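Local coordinates for beta-n-acetylhexosaminidase (Streptococcus pneumoniae, PDB 4AZI), which hydrolyses terminal beta-linked N-acetylhexosamine residues from glycans, as an exo-acting catalytic module of glycoside hydrolase family 20, at residues A[262-265]-A[266-269]. The protein carries 2 engineered substitutions. Numbering follows the deposited sequence.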
ATOM      1  N   PRO A 262      13.471  12.465   7.078  1.00 11.76           N
ATOM      2  CA  PRO A 262      14.041  11.220   6.563  1.00 11.94           C
ATOM      3  C   PRO A 262      15.479  11.047   7.042  1.00 11.91           C
ATOM      4  O   PRO A 262      15.888   9.919   7.334  1.00 11.78           O
ATOM      5  CB  PRO A 262      13.998  11.395   5.037  1.00 11.65           C
ATOM      6  CG  PRO A 262      13.086  12.532   4.786  1.00 11.91           C
ATOM      7  CD  PRO A 262      13.127  13.404   5.996  1.00 11.87           C
ATOM      8  N   GLN A 263      16.228  12.153   7.125  1.00 11.85           N
ATOM      9  CA  GLN A 263      17.589  12.129   7.689  1.00 11.87           C
ATOM     10  C   GLN A 263      17.579  11.526   9.099  1.00 12.07           C
ATOM     11  O   GLN A 263      18.369  10.621   9.405  1.00 12.24           O
ATOM     12  CB  GLN A 263      18.207  13.535   7.752  1.00 11.82           C
ATOM     13  CG  GLN A 263      18.543  14.179   6.413  1.00 11.74           C
ATOM     14  CD  GLN A 263      17.506  15.205   5.974  1.00 11.36           C
ATOM     15  OE1 GLN A 263      16.313  15.039   6.211  1.00 10.95           O
ATOM     16  NE2 GLN A 263      17.967  16.281   5.345  1.00 11.47           N
ATOM     17  N   TYR A 264      16.690  12.033   9.955  1.00 11.86           N
ATOM     18  CA  TYR A 264      16.592  11.549  11.329  1.00 11.67           C
ATOM     19  C   TYR A 264      16.234  10.060  11.426  1.00 11.16           C
ATOM     20  O   TYR A 264      16.845   9.329  12.204  1.00 11.11           O
ATOM     21  CB  TYR A 264      15.606  12.376  12.165  1.00 11.44           C
ATOM     22  CG  TYR A 264      15.681  12.020  13.635  1.00 11.72           C
ATOM     23  CD1 TYR A 264      16.630  12.616  14.463  1.00 12.06           C
ATOM     24  CD2 TYR A 264      14.837  11.059  14.188  1.00 11.67           C
ATOM     25  CE1 TYR A 264      16.719  12.289  15.806  1.00 12.22           C
ATOM     26  CE2 TYR A 264      14.913  10.725  15.530  1.00 12.06           C
ATOM     27  CZ  TYR A 264      15.863  11.338  16.330  1.00 12.35           C
ATOM     28  OH  TYR A 264      15.961  11.019  17.656  1.00 12.36           O
ATOM     29  N   LEU A 265      15.234   9.627  10.666  1.00 10.66           N
ATOM     30  CA  LEU A 265      14.840   8.211  10.650  1.00 10.67           C
ATOM     31  C   LEU A 265      15.924   7.290  10.091  1.00 10.81           C
ATOM     32  O   LEU A 265      16.151   6.219  10.644  1.00 11.05           O
ATOM     33  CB  LEU A 265      13.509   8.005   9.920  1.00 10.23           C
ATOM     34  CG  LEU A 265      12.272   8.670  10.532  1.00  9.90           C
ATOM     35  CD1 LEU A 265      11.066   8.435   9.623  1.00  9.88           C
ATOM     36  CD2 LEU A 265      12.013   8.141  11.931  1.00  9.85           C
ATOM     37  N   ALA A 266      16.610   7.713   9.026  1.00 10.85           N
ATOM     38  CA  ALA A 266      17.764   6.965   8.506  1.00 10.81           C
ATOM     39  C   ALA A 266      18.817   6.754   9.586  1.00 11.13           C
ATOM     40  O   ALA A 266      19.382   5.649   9.713  1.00 10.73           O
ATOM     41  CB  ALA A 266      18.373   7.669   7.301  1.00 10.86           C
ATOM     42  N   SER A 267      19.050   7.812  10.374  1.00 11.47           N
ATOM     43  CA  SER A 267      20.002   7.795  11.480  1.00 11.96           C
ATOM     44  C   SER A 267      19.645   6.732  12.533  1.00 12.39           C
ATOM     45  O   SER A 267      20.530   6.153  13.162  1.00 12.58           O
ATOM     46  CB  SER A 267      20.143   9.199  12.104  1.00 11.90           C
ATOM     47  OG  SER A 267      19.079   9.514  12.993  1.00 11.58           O
ATOM     48  N   LYS A 268      18.351   6.453  12.684  1.00 12.76           N
ATOM     49  CA  LYS A 268      17.853   5.413  13.593  1.00 13.15           C
ATOM     50  C   LYS A 268      17.872   4.005  12.993  1.00 13.08           C
ATOM     51  O   LYS A 268      17.380   3.062  13.622  1.00 13.35           O
ATOM     52  CB  LYS A 268      16.420   5.736  14.047  1.00 13.61           C
ATOM     53  CG  LYS A 268      16.296   6.917  14.995  1.00 14.12           C
ATOM     54  CD  LYS A 268      16.805   6.570  16.384  1.00 14.84           C
ATOM     55  CE  LYS A 268      16.644   7.754  17.312  1.00 15.26           C
ATOM     56  NZ  LYS A 268      17.416   7.552  18.566  1.00 15.29           N
ATOM     57  N   GLY A 269      18.408   3.879  11.781  1.00 13.02           N
ATOM     58  CA  GLY A 269      18.527   2.595  11.084  1.00 12.98           C
ATOM     59  C   GLY A 269      17.401   2.234  10.115  1.00 12.85           C
ATOM     60  O   GLY A 269      17.393   1.148   9.559  1.00 12.75           O
TER
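Tyr264 and Lys268, four residues apart, project together from the helix. With CG anti to the backbone N (chi1 -170°), the phenol ring stands alongside the lysine chain, which bends at chi2 before extending. Lys268 CE thereby comes 3.4 Å from Tyr264 OH and 3.8 Å from Tyr264 CZ, so that this methylene packs against the phenol oxygen and the carbon bearing it, oblique to the ring. The ammonium goes on to a salt bridge with Asp237, a residue the Tyr264 side chain also touches.

Backbone hydrogen bonding is regular at first and then degrades. Ala266 N donates to Pro262 O at 2.9 Å and nearly straight (166°), and Ser267 N to Gln263 O at 3.0 Å. Lys268 N instead divides between Tyr264 O (3.3 Å) and Leu265 O (3.0 Å); both bonds are weak and bent, and the one to Tyr264 O is also long. Tyr264 O also receives the hydroxyl of Ser267, but OG is modelled only 2.4 Å from that oxygen, very short for a hydrogen bond, which leaves the OG position doubtful, and with it the placing of this atom above the Tyr264 ring plane, near the periphery.

On the buried side, Leu265 packs on Tyr249 and Phe272, residues of strands 246-249 and 271-282, and Ala266 also touches Phe272.

Gly269 leaves helical geometry with positive phi (94°), and its N bonds back to Ala266 O at 2.9 Å. This is one of two bonds into the last turn which, with the positive phi, make a Schellman motif, here terminating the short helix 262-267 within a beta-alpha-beta unit of the TIM barrel.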